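Local coordinates for heme-binding protein A / AI-2 binding protein A (Helicobacter pylori SS1, PDB 6OFQ) that binds short peptides such as STSA in the periplasm and probably delivers them to an ABC transporter for uptake, at residues Ala177-Met181 with Ala430-Asp434; Gln333-Asn337 with Asn349-Tyr353; Pro338-Trp344 with Ala433-Leu439; Asn371-Thr375 with Ile398-Val402. All coordinates share one frame; numbering follows the deposited sequence.

Interactions 1 and 3 use the same turn between strand 423-429 and helix 436-443: they share Ala433 and Asp434, their centres lie 10 Å apart, and Asn437 of interaction 3 holds the backbone of Asp431. From this turn, interaction 1 reaches the end of helix 175-178, near the middle of the chain where the lobes probably meet, whereas interaction 3 faces the loop following strand 332-334. Interaction 2 closes that loop farther out, centred 14 Å from interaction 3. Interaction 4, its centre about 40 Å from that of interaction 1, pairs parallel strands in an outlying part of the seven-strand sheet containing strand 332-334. Along the chain, interactions 2 and 4 follow in series, both nested inside interaction 1.

Interaction 1: residues Ala177-Met181 with Ala430-Asp434; sequences ANLGM and ADIAD
Asp431 OD2 receives two neighbours: it is hydrogen-bonded to Tyr143 of helix 142-147, and the methyl group of Met181 rests against it, with CE 3.5 Å from OD2. The Met181 and Asp431 side chains cross at about a right angle. Met181 runs straight as far as its sulfur, and a bend there (chi3 57°) brings CE to Asp431. CE also packs on Asp431 CB, at 3.8 Å. The carboxylate oxygen is thus engaged by a phenol while its flank is covered by thioether carbon.

Ile432 carries the apolar half of the contact, and its two branches part company. CG1 occupies the hindered rotamer between the backbone N and the carbonyl carbon (chi1 70°), and its terminal CD1 reaches Ala177 CB at 3.8 Å, with Asn178 OD1 also beside it. Ile432 CG2 comes within 3.6 Å of Ala177 O and also meets Met181 CG at 4.0 Å. Ala177 O accepts from Gly180 N at 2.9 Å, and the Ile432 methyl packs beside it. A type I turn from Asn178 to Met181, closed by Met181 N on Asn178 O, brings the chain round after the helix and places Ala177 and Met181 on the same side, facing Ile432. Asn437 holds the Asp431 backbone from beyond the turn.

The contact joins the end of helix 175-178 to the turn after strand 423-429, near the middle of the molecule, a position consistent with the meeting of lobes in a ligand-bound type II periplasmic binding protein.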
loop_
_atom_site.group_PDB
_atom_site.type_symbol
_atom_site.label_atom_id
_atom_site.label_comp_id
_atom_site.label_asym_id
_atom_site.label_seq_id
_atom_site.Cartn_x
_atom_site.Cartn_y
_atom_site.Cartn_z
ATOM N N ALA A 177 -14.596 1.350 -5.081
ATOM C CA ALA A 177 -13.151 1.333 -5.289
ATOM C C ALA A 177 -12.447 0.424 -4.273
ATOM O O ALA A 177 -11.511 -0.324 -4.609
ATOM C CB ALA A 177 -12.609 2.744 -5.121
ATOM N N ASN A 178 -12.998 0.341 -3.071
ATOM C CA ASN A 178 -12.475 -0.529 -2.030
ATOM C C ASN A 178 -12.422 -1.990 -2.511
ATOM O O ASN A 178 -11.524 -2.812 -2.184
ATOM C CB ASN A 178 -13.226 -0.506 -0.715
ATOM C CG ASN A 178 -13.080 0.788 0.022
ATOM O OD1 ASN A 178 -12.174 1.594 -0.211
ATOM N ND2 ASN A 178 -14.008 0.936 0.950
ATOM N N LEU A 179 -13.472 -2.376 -3.236
ATOM C CA LEU A 179 -13.613 -3.750 -3.721
ATOM C C LEU A 179 -12.548 -4.090 -4.720
ATOM O O LEU A 179 -12.412 -5.270 -5.077
ATOM C CB LEU A 179 -15.010 -4.001 -4.356
ATOM C CG LEU A 179 -16.138 -3.744 -3.375
ATOM C CD1 LEU A 179 -17.436 -4.009 -4.167
ATOM C CD2 LEU A 179 -16.021 -4.643 -2.197
ATOM N N GLY A 180 -11.748 -3.152 -5.233
ATOM C CA GLY A 180 -10.572 -3.384 -6.068
ATOM C C GLY A 180 -9.317 -3.538 -5.278
ATOM O O GLY A 180 -8.284 -3.798 -5.905
ATOM N N MET A 181 -9.346 -3.396 -3.964
ATOM C CA MET A 181 -8.122 -3.435 -3.141
ATOM C C MET A 181 -7.661 -4.883 -2.893
ATOM O O MET A 181 -8.497 -5.771 -2.721
ATOM C CB MET A 181 -8.309 -2.670 -1.856
ATOM C CG MET A 181 -8.495 -1.193 -2.100
ATOM S SD MET A 181 -8.875 -0.210 -0.655
ATOM C CE MET A 181 -7.460 -0.588 0.391
ATOM N N ALA A 430 -1.022 5.147 -2.545
ATOM C CA ALA A 430 -2.461 5.028 -2.763
ATOM C C ALA A 430 -2.844 3.669 -3.278
ATOM O O ALA A 430 -2.299 3.199 -4.274
ATOM C CB ALA A 430 -2.967 6.090 -3.716
ATOM N N ASP A 431 -3.893 3.105 -2.672
ATOM C CA ASP A 431 -4.570 1.952 -3.235
ATOM C C ASP A 431 -5.632 2.326 -4.251
ATOM O O ASP A 431 -5.949 1.538 -5.132
ATOM C CB ASP A 431 -5.207 1.067 -2.139
ATOM C CG ASP A 431 -4.180 0.699 -1.074
ATOM O OD1 ASP A 431 -3.132 0.074 -1.449
ATOM O OD2 ASP A 431 -4.415 1.066 0.109
ATOM N N ILE A 432 -6.282 3.472 -4.036
ATOM C CA ILE A 432 -7.386 4.050 -4.818
ATOM C C ILE A 432 -7.111 5.550 -4.841
ATOM O O ILE A 432 -6.499 6.070 -3.921
ATOM C CB ILE A 432 -8.743 3.665 -4.206
ATOM C CG1 ILE A 432 -8.999 4.365 -2.884
ATOM C CG2 ILE A 432 -8.881 2.150 -4.184
ATOM C CD1 ILE A 432 -10.401 4.160 -2.343
ATOM N N ALA A 433 -7.654 6.212 -5.863
ATOM C CA ALA A 433 -7.480 7.668 -5.930
ATOM C C ALA A 433 -8.620 8.371 -5.191
ATOM O O ALA A 433 -9.554 8.907 -5.789
ATOM C CB ALA A 433 -7.364 8.133 -7.403
ATOM N N ASP A 434 -8.556 8.389 -3.849
ATOM C CA ASP A 434 -9.662 8.874 -3.043
ATOM C C ASP A 434 -8.996 9.259 -1.737
ATOM O O ASP A 434 -8.315 8.458 -1.090
ATOM C CB ASP A 434 -10.715 7.793 -2.820
ATOM C CG ASP A 434 -11.996 8.353 -2.228
ATOM O OD1 ASP A 434 -11.923 8.818 -1.089
ATOM O OD2 ASP A 434 -13.041 8.265 -2.932
#

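Interaction 2: residues Gln333-Asn337 with Asn349-Tyr353; sequences QKMVN and NIKPY
Val336 meets Ile350 and Pro352 with a different methyl for each. Its CG1 lies trans to the backbone N (chi1 -179°) and packs on Ile350 CG2 at 3.8 Å, the two side chains sliding past one another in opposite senses; the carbonyl O of Ile350 is also close to this methyl. The other branch, CG2, turns to the proline ring and touches Pro352 CB at 4.0 Å.

Ile350 is extended through CG1 (chi2 176°), which carries CD1 to the amide of Asn337, 3.3 Å from OD1. The nitrogen of that amide is engaged by the carbonyl of Asn347, a bond that helps fix the rotation of the group and presents OD1 to the isoleucine methyl. At the solvent side Lys334 CD packs across Pro352 CB at 4.2 Å; beyond it a nearly eclipsed chi3 (22°) bends the chain, whose NZ makes a salt bridge with Asp321. Helix 477-494 lies against Ile350 and Asn337, and Tyr502 holds the Val336 backbone.

Mostly apolar contacts thus hold together the two arms of a long, irregular connection between strand 332-334 and helix 357-366, at the surface of the molecule.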
loop_
_atom_site.group_PDB
_atom_site.type_symbol
_atom_site.label_atom_id
_atom_site.label_comp_id
_atom_site.label_asym_id
_atom_site.label_seq_id
_atom_site.Cartn_x
_atom_site.Cartn_y
_atom_site.Cartn_z
ATOM N N GLN A 333 8.516 16.114 -4.019
ATOM C CA GLN A 333 7.888 17.393 -3.690
ATOM C C GLN A 333 7.693 17.496 -2.189
ATOM O O GLN A 333 7.378 16.478 -1.545
ATOM C CB GLN A 333 6.545 17.519 -4.459
ATOM C CG GLN A 333 5.759 18.780 -4.153
ATOM C CD GLN A 333 4.529 19.057 -5.030
ATOM O OE1 GLN A 333 4.397 18.466 -6.100
ATOM N NE2 GLN A 333 3.683 20.017 -4.622
ATOM N N LYS A 334 7.825 18.662 -1.582
ATOM C CA LYS A 334 7.609 18.842 -0.158
ATOM C C LYS A 334 6.185 18.438 0.224
ATOM O O LYS A 334 5.221 18.882 -0.418
ATOM C CB LYS A 334 7.842 20.314 0.188
ATOM C CG LYS A 334 7.523 20.712 1.620
ATOM C CD LYS A 334 7.997 22.096 2.063
ATOM C CE LYS A 334 8.254 23.120 0.987
ATOM N NZ LYS A 334 9.028 24.230 1.603
ATOM N N MET A 335 6.058 17.598 1.255
ATOM C CA MET A 335 4.746 17.186 1.726
ATOM C C MET A 335 4.145 18.269 2.628
ATOM O O MET A 335 4.826 18.878 3.471
ATOM C CB MET A 335 4.875 15.848 2.433
ATOM C CG MET A 335 3.581 15.256 2.971
ATOM S SD MET A 335 3.941 13.654 3.735
ATOM C CE MET A 335 2.324 13.187 4.345
ATOM N N VAL A 336 2.844 18.511 2.408
ATOM C CA VAL A 336 2.048 19.454 3.182
ATOM C C VAL A 336 0.867 18.713 3.810
ATOM O O VAL A 336 0.772 18.664 5.028
ATOM C CB VAL A 336 1.558 20.600 2.290
ATOM C CG1 VAL A 336 0.764 21.582 3.131
ATOM C CG2 VAL A 336 2.779 21.324 1.683
ATOM N N ASN A 337 -0.019 18.122 3.033
ATOM C CA ASN A 337 -1.172 17.334 3.504
ATOM C C ASN A 337 -0.848 15.853 3.546
ATOM O O ASN A 337 0.149 15.375 2.975
ATOM C CB ASN A 337 -2.394 17.591 2.604
ATOM C CG ASN A 337 -2.747 19.078 2.546
ATOM O OD1 ASN A 337 -2.991 19.651 3.625
ATOM N ND2 ASN A 337 -2.678 19.697 1.360
ATOM N N ASN A 349 -4.489 25.491 0.036
ATOM C CA ASN A 349 -4.462 26.658 0.877
ATOM C C ASN A 349 -3.641 26.536 2.136
ATOM O O ASN A 349 -3.061 27.522 2.553
ATOM C CB ASN A 349 -5.848 27.177 1.212
ATOM C CG ASN A 349 -5.860 28.654 1.550
ATOM O OD1 ASN A 349 -5.382 29.450 0.758
ATOM N ND2 ASN A 349 -6.398 29.028 2.694
ATOM N N ILE A 350 -3.317 25.316 2.553
ATOM C CA ILE A 350 -2.528 25.151 3.757
ATOM C C ILE A 350 -1.055 25.454 3.453
ATOM O O ILE A 350 -0.510 25.019 2.436
ATOM C CB ILE A 350 -2.704 23.715 4.244
ATOM C CG1 ILE A 350 -4.152 23.556 4.727
ATOM C CG2 ILE A 350 -1.766 23.339 5.387
ATOM C CD1 ILE A 350 -4.541 22.191 5.153
ATOM N N LYS A 351 -0.436 26.124 4.408
ATOM C CA LYS A 351 0.976 26.450 4.238
ATOM C C LYS A 351 1.785 25.464 5.075
ATOM O O LYS A 351 1.441 25.226 6.245
ATOM C CB LYS A 351 1.248 27.863 4.729
ATOM C CG LYS A 351 0.562 28.934 3.912
ATOM C CD LYS A 351 1.157 30.298 4.282
ATOM C CE LYS A 351 0.072 31.275 4.693
ATOM N NZ LYS A 351 -0.745 31.638 3.502
ATOM N N PRO A 352 2.855 24.925 4.483
ATOM C CA PRO A 352 3.669 23.997 5.269
ATOM C C PRO A 352 4.261 24.716 6.483
ATOM O O PRO A 352 4.482 25.927 6.427
ATOM C CB PRO A 352 4.754 23.539 4.299
ATOM C CG PRO A 352 4.832 24.677 3.351
ATOM C CD PRO A 352 3.452 25.157 3.151
ATOM N N TYR A 353 4.660 23.969 7.498
ATOM C CA TYR A 353 5.250 24.634 8.654
ATOM C C TYR A 353 6.672 25.042 8.267
ATOM O O TYR A 353 7.426 24.260 7.718
ATOM C CB TYR A 353 5.283 23.744 9.891
ATOM C CG TYR A 353 3.919 23.622 10.565
ATOM C CD1 TYR A 353 3.287 24.723 11.147
ATOM C CD2 TYR A 353 3.313 22.415 10.630
ATOM C CE1 TYR A 353 2.071 24.572 11.800
ATOM C CE2 TYR A 353 2.061 22.241 11.204
ATOM C CZ TYR A 353 1.448 23.341 11.808
ATOM O OH TYR A 353 0.219 23.334 12.453
#

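Interaction 3: residues Pro338-Trp344 with Ala433-Leu439; sequences PFPPTIW and ADPDNFL
Phe438 and Phe339 form the tight end of this contact. Phe339 CB sits over the face of the Phe438 ring, 3.6 Å from its centroid, a close CH-pi approach. Around the same ring gather Ile343 CD1, 3.5 Å from Phe438 CE1, and Pro340 CD, 3.6 Å from Phe438 CZ, while the Pro338 carbonyl lies near CD2 of Phe438. With chi1 at 63° the Phe339 ring leans back over its own backbone, which brings it to Pro435 and Leu439: Pro435 CB stands over its face, and Leu439 CD1 comes in obliquely. Leu439 CD2 meanwhile packs on Pro338 CG at 3.7 Å. Trp428 closes on Phe438 edge-to-face.

Toward Trp344, which is partly exposed, packing gives way to a bridging water and one weak direct bond. Pro435 CD still covers one face of the indole, 3.7 Å from the centroid of the six-membered ring. At the pyrrole side, however, Trp344 NE1 makes just a weak, bent bond to Ala433 O (3.3 Å, 128°). It also donates to a water, at 2.9 Å, which in turn donates to Asp434 OD2. Asp434 OD2 also forms a salt bridge with Arg480, while OD1 of the same carboxylate accepts from Asp436 N (2.9 Å, 159°) through the lone pair turned away from OD2.

Asp434 therefore ties the indole and its water to the start of helix 436-443, an N-terminal capping interaction at an Asp-Pro turn, with the proline-rich loop 338-344 packed against the first turn of the helix.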
loop_
_atom_site.group_PDB
_atom_site.type_symbol
_atom_site.label_atom_id
_atom_site.label_comp_id
_atom_site.label_asym_id
_atom_site.label_seq_id
_atom_site.Cartn_x
_atom_site.Cartn_y
_atom_site.Cartn_z
ATOM N N PRO A 338 -1.717 15.038 4.162
ATOM C CA PRO A 338 -1.382 13.608 4.298
ATOM C C PRO A 338 -1.337 12.815 3.018
ATOM O O PRO A 338 -0.786 11.728 3.033
ATOM C CB PRO A 338 -2.449 13.043 5.206
ATOM C CG PRO A 338 -2.896 14.254 5.988
ATOM C CD PRO A 338 -2.860 15.412 5.023
ATOM N N PHE A 339 -1.883 13.328 1.928
ATOM C CA PHE A 339 -1.930 12.652 0.628
ATOM C C PHE A 339 -1.418 13.594 -0.462
ATOM O O PHE A 339 -1.458 14.809 -0.285
ATOM C CB PHE A 339 -3.326 12.105 0.349
ATOM C CG PHE A 339 -4.374 13.163 0.244
ATOM C CD1 PHE A 339 -5.142 13.539 1.323
ATOM C CD2 PHE A 339 -4.737 13.673 -0.988
ATOM C CE1 PHE A 339 -6.138 14.501 1.175
ATOM C CE2 PHE A 339 -5.708 14.633 -1.146
ATOM C CZ PHE A 339 -6.462 15.021 -0.084
ATOM N N PRO A 340 -0.994 13.052 -1.599
ATOM C CA PRO A 340 -0.330 13.875 -2.620
ATOM C C PRO A 340 -1.329 14.634 -3.494
ATOM O O PRO A 340 -2.489 14.216 -3.635
ATOM C CB PRO A 340 0.487 12.864 -3.406
ATOM C CG PRO A 340 -0.287 11.591 -3.294
ATOM C CD PRO A 340 -0.796 11.619 -1.859
ATOM N N PRO A 341 -0.839 15.685 -4.173
ATOM C CA PRO A 341 -1.684 16.557 -4.978
ATOM C C PRO A 341 -2.149 15.943 -6.292
ATOM O O PRO A 341 -2.964 16.572 -6.970
ATOM C CB PRO A 341 -0.843 17.816 -5.171
ATOM C CG PRO A 341 0.511 17.402 -4.925
ATOM C CD PRO A 341 0.500 16.275 -3.963
ATOM N N THR A 342 -1.681 14.739 -6.589
ATOM C CA THR A 342 -2.235 13.938 -7.691
ATOM C C THR A 342 -3.630 13.402 -7.363
ATOM O O THR A 342 -4.217 12.886 -8.297
ATOM C CB THR A 342 -1.281 12.797 -7.992
ATOM O OG1 THR A 342 -0.816 12.265 -6.720
ATOM C CG2 THR A 342 -0.089 13.327 -8.740
ATOM N N ILE A 343 -4.127 13.530 -6.151
ATOM C CA ILE A 343 -5.465 13.119 -5.807
ATOM C C ILE A 343 -6.296 14.389 -5.608
ATOM O O ILE A 343 -5.878 15.352 -4.978
ATOM C CB ILE A 343 -5.405 12.235 -4.560
ATOM C CG1 ILE A 343 -4.522 11.022 -4.789
ATOM C CG2 ILE A 343 -6.813 11.819 -4.126
ATOM C CD1 ILE A 343 -4.351 10.173 -3.554
ATOM N N TRP A 344 -7.544 14.255 -6.058
ATOM C CA TRP A 344 -8.490 15.302 -5.807
ATOM C C TRP A 344 -8.734 15.596 -4.335
ATOM O O TRP A 344 -8.539 14.718 -3.477
ATOM C CB TRP A 344 -9.835 14.999 -6.462
ATOM C CG TRP A 344 -10.611 13.805 -5.919
ATOM C CD1 TRP A 344 -10.459 12.510 -6.306
ATOM C CD2 TRP A 344 -11.540 13.801 -4.834
ATOM N NE1 TRP A 344 -11.314 11.689 -5.593
ATOM C CE2 TRP A 344 -11.991 12.466 -4.692
ATOM C CE3 TRP A 344 -12.065 14.786 -3.978
ATOM C CZ2 TRP A 344 -12.938 12.068 -3.777
ATOM C CZ3 TRP A 344 -13.048 14.343 -3.055
ATOM C CH2 TRP A 344 -13.415 13.028 -2.934
ATOM N N ALA A 433 -7.654 6.212 -5.863
ATOM C CA ALA A 433 -7.480 7.668 -5.930
ATOM C C ALA A 433 -8.620 8.371 -5.191
ATOM O O ALA A 433 -9.554 8.907 -5.789
ATOM C CB ALA A 433 -7.364 8.133 -7.403
ATOM N N ASP A 434 -8.556 8.389 -3.849
ATOM C CA ASP A 434 -9.662 8.874 -3.043
ATOM C C ASP A 434 -8.996 9.259 -1.737
ATOM O O ASP A 434 -8.315 8.458 -1.090
ATOM C CB ASP A 434 -10.715 7.793 -2.820
ATOM C CG ASP A 434 -11.996 8.353 -2.228
ATOM O OD1 ASP A 434 -11.923 8.818 -1.089
ATOM O OD2 ASP A 434 -13.041 8.265 -2.932
ATOM N N PRO A 435 -9.239 10.470 -1.240
ATOM C CA PRO A 435 -8.689 10.854 0.078
ATOM C C PRO A 435 -8.990 9.906 1.214
ATOM O O PRO A 435 -8.196 9.841 2.176
ATOM C CB PRO A 435 -9.245 12.275 0.309
ATOM C CG PRO A 435 -9.498 12.795 -1.084
ATOM C CD PRO A 435 -10.005 11.607 -1.821
ATOM N N ASP A 436 -10.107 9.216 1.145
ATOM C CA ASP A 436 -10.441 8.291 2.224
ATOM C C ASP A 436 -9.346 7.266 2.519
ATOM O O ASP A 436 -9.083 6.908 3.681
ATOM C CB ASP A 436 -11.747 7.559 1.901
ATOM C CG ASP A 436 -12.229 6.651 3.023
ATOM O OD1 ASP A 436 -11.887 5.453 2.932
ATOM O OD2 ASP A 436 -12.973 7.094 3.876
ATOM N N ASN A 437 -8.674 6.838 1.459
ATOM C CA ASN A 437 -7.653 5.757 1.517
ATOM C C ASN A 437 -6.418 6.233 2.305
ATOM O O ASN A 437 -5.604 5.359 2.687
ATOM C CB ASN A 437 -7.319 5.306 0.095
ATOM C CG ASN A 437 -6.218 4.242 0.021
ATOM O OD1 ASN A 437 -5.128 4.538 -0.510
ATOM N ND2 ASN A 437 -6.448 3.056 0.510
ATOM N N PHE A 438 -6.212 7.552 2.425
ATOM C CA PHE A 438 -5.150 8.074 3.278
ATOM C C PHE A 438 -5.761 8.533 4.591
ATOM O O PHE A 438 -5.332 8.105 5.701
ATOM C CB PHE A 438 -4.323 9.226 2.659
ATOM C CG PHE A 438 -3.465 8.835 1.461
ATOM C CD1 PHE A 438 -4.016 8.478 0.214
ATOM C CD2 PHE A 438 -2.082 8.981 1.552
ATOM C CE1 PHE A 438 -3.154 8.218 -0.858
ATOM C CE2 PHE A 438 -1.255 8.689 0.466
ATOM C CZ PHE A 438 -1.796 8.342 -0.743
ATOM N N LEU A 439 -6.657 9.504 4.529
ATOM C CA LEU A 439 -7.141 10.136 5.728
ATOM C C LEU A 439 -7.862 9.158 6.654
ATOM O O LEU A 439 -7.611 9.174 7.866
ATOM C CB LEU A 439 -8.056 11.296 5.407
ATOM C CG LEU A 439 -7.427 12.399 4.537
ATOM C CD1 LEU A 439 -8.515 13.409 4.172
ATOM C CD2 LEU A 439 -6.276 13.062 5.281
HETATM O O HOH W 1 -12.820 9.169 -5.720
#

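Interaction 4: residues Asn371-Thr375 with Ile398-Val402; sequences NGFKT and IGIDV
Phe373 and Ile400 lead the side-chain contact between two parallel strands. They point the same way, and Ile400 CG1 lies over one face of the phenyl ring, 4.0 Å from its centroid; Ile400 CD1 reaches past it to Phe373 CZ at 3.7 Å. On the same face of the sheet Thr375 CG2 meets Ile400 CG2 at 3.6 Å and, more loosely, Val402 CG2. Thr375 turns this methyl toward its neighbours with OG1 trans to the backbone N (chi1 -168°), from where the hydroxyl bonds to Glu422. The other face carries Lys374 and Asp401, lying side by side; their charged ends stay 4.5 Å apart between NZ and OD2, too far for a salt bridge, though mutual attraction is likely.

Behind these side chains lie the backbone bonds of the strand pair. Asp401 N gives to Phe373 O at 2.9 Å, and Thr375 N to Asp401 O at 2.9 Å. At the N-terminal end of the pair the bond is longer and more bent, Phe373 N reaching Gly399 O at 3.3 Å (140°). Here the two glycines pass close by each other, Gly372 with a positive phi of 64°, and its CA touches Gly399 O.

Farther out, Gly399 serves as the C-prime residue of a Schellman motif that ends helix 386-396, turning the chain into strand 400-407. Tyr304 stacks on Phe373, while helix 308-317 and Leu395 cover the apolar face. The two segments form the parallel strand pair of a beta-alpha-beta unit: strand 373-380, helix 386-396, strand 400-407.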
loop_
_atom_site.group_PDB
_atom_site.type_symbol
_atom_site.label_atom_id
_atom_site.label_comp_id
_atom_site.label_asym_id
_atom_site.label_seq_id
_atom_site.Cartn_x
_atom_site.Cartn_y
_atom_site.Cartn_z
ATOM N N ASN A 371 15.681 21.791 28.128
ATOM C CA ASN A 371 16.929 21.054 27.784
ATOM C C ASN A 371 16.625 19.829 26.904
ATOM O O ASN A 371 17.353 18.817 26.906
ATOM C CB ASN A 371 17.711 20.687 29.041
ATOM C CG ASN A 371 17.893 21.864 29.984
ATOM O OD1 ASN A 371 17.427 21.816 31.117
ATOM N ND2 ASN A 371 18.531 22.928 29.520
ATOM N N GLY A 372 15.534 19.868 26.141
ATOM C CA GLY A 372 15.175 18.729 25.301
ATOM C C GLY A 372 14.837 17.458 26.041
ATOM O O GLY A 372 14.419 17.470 27.197
ATOM N N PHE A 373 15.111 16.322 25.396
ATOM C CA PHE A 373 14.784 15.022 25.891
ATOM C C PHE A 373 15.466 13.941 25.045
ATOM O O PHE A 373 15.942 14.285 23.962
ATOM C CB PHE A 373 13.280 14.771 26.092
ATOM C CG PHE A 373 12.457 14.925 24.833
ATOM C CD1 PHE A 373 12.277 13.857 23.981
ATOM C CD2 PHE A 373 11.864 16.129 24.528
ATOM C CE1 PHE A 373 11.521 14.046 22.814
ATOM C CE2 PHE A 373 11.095 16.319 23.364
ATOM C CZ PHE A 373 10.918 15.260 22.504
ATOM N N LYS A 374 15.401 12.701 25.493
ATOM C CA LYS A 374 15.891 11.578 24.715
ATOM C C LYS A 374 14.714 10.813 24.091
ATOM O O LYS A 374 13.674 10.636 24.714
ATOM C CB LYS A 374 16.720 10.637 25.592
ATOM C CG LYS A 374 17.929 11.376 26.152
ATOM C CD LYS A 374 18.883 10.549 27.010
ATOM C CE LYS A 374 20.107 11.450 27.183
ATOM N NZ LYS A 374 21.126 11.061 28.198
ATOM N N THR A 375 14.937 10.328 22.871
ATOM C CA THR A 375 13.941 9.531 22.156
ATOM C C THR A 375 14.600 8.583 21.165
ATOM O O THR A 375 15.850 8.544 21.115
ATOM C CB THR A 375 12.929 10.477 21.505
ATOM O OG1 THR A 375 11.808 9.720 21.036
ATOM C CG2 THR A 375 13.516 11.222 20.332
ATOM N N ILE A 398 17.864 21.191 18.619
ATOM C CA ILE A 398 16.961 21.700 19.638
ATOM C C ILE A 398 17.026 20.894 20.933
ATOM O O ILE A 398 16.153 20.933 21.794
ATOM C CB ILE A 398 15.531 21.829 19.030
ATOM C CG1 ILE A 398 14.866 20.456 18.771
ATOM C CG2 ILE A 398 15.545 22.751 17.840
ATOM C CD1 ILE A 398 13.362 20.597 18.526
ATOM N N GLY A 399 18.072 20.076 21.090
ATOM C CA GLY A 399 18.321 19.323 22.323
ATOM C C GLY A 399 17.606 17.986 22.451
ATOM O O GLY A 399 17.551 17.387 23.511
ATOM N N ILE A 400 17.089 17.472 21.334
ATOM C CA ILE A 400 16.430 16.165 21.354
ATOM C C ILE A 400 17.527 15.166 20.879
ATOM O O ILE A 400 17.906 15.245 19.704
ATOM C CB ILE A 400 15.148 16.117 20.485
ATOM C CG1 ILE A 400 14.063 17.010 21.103
ATOM C CG2 ILE A 400 14.653 14.683 20.383
ATOM C CD1 ILE A 400 12.953 17.303 20.107
ATOM N N ASP A 401 17.853 14.238 21.755
ATOM C CA ASP A 401 18.873 13.192 21.490
ATOM C C ASP A 401 18.150 11.952 20.986
ATOM O O ASP A 401 17.457 11.237 21.697
ATOM C CB ASP A 401 19.629 12.873 22.804
ATOM C CG ASP A 401 20.769 11.859 22.648
ATOM O OD1 ASP A 401 21.168 11.529 21.532
ATOM O OD2 ASP A 401 21.237 11.332 23.679
ATOM N N VAL A 402 18.313 11.742 19.687
ATOM C CA VAL A 402 17.666 10.626 19.001
ATOM C C VAL A 402 18.559 9.401 18.813
ATOM O O VAL A 402 19.616 9.495 18.195
ATOM C CB VAL A 402 17.166 11.045 17.608
ATOM C CG1 VAL A 402 16.483 9.874 16.902
ATOM C CG2 VAL A 402 16.288 12.289 17.646
#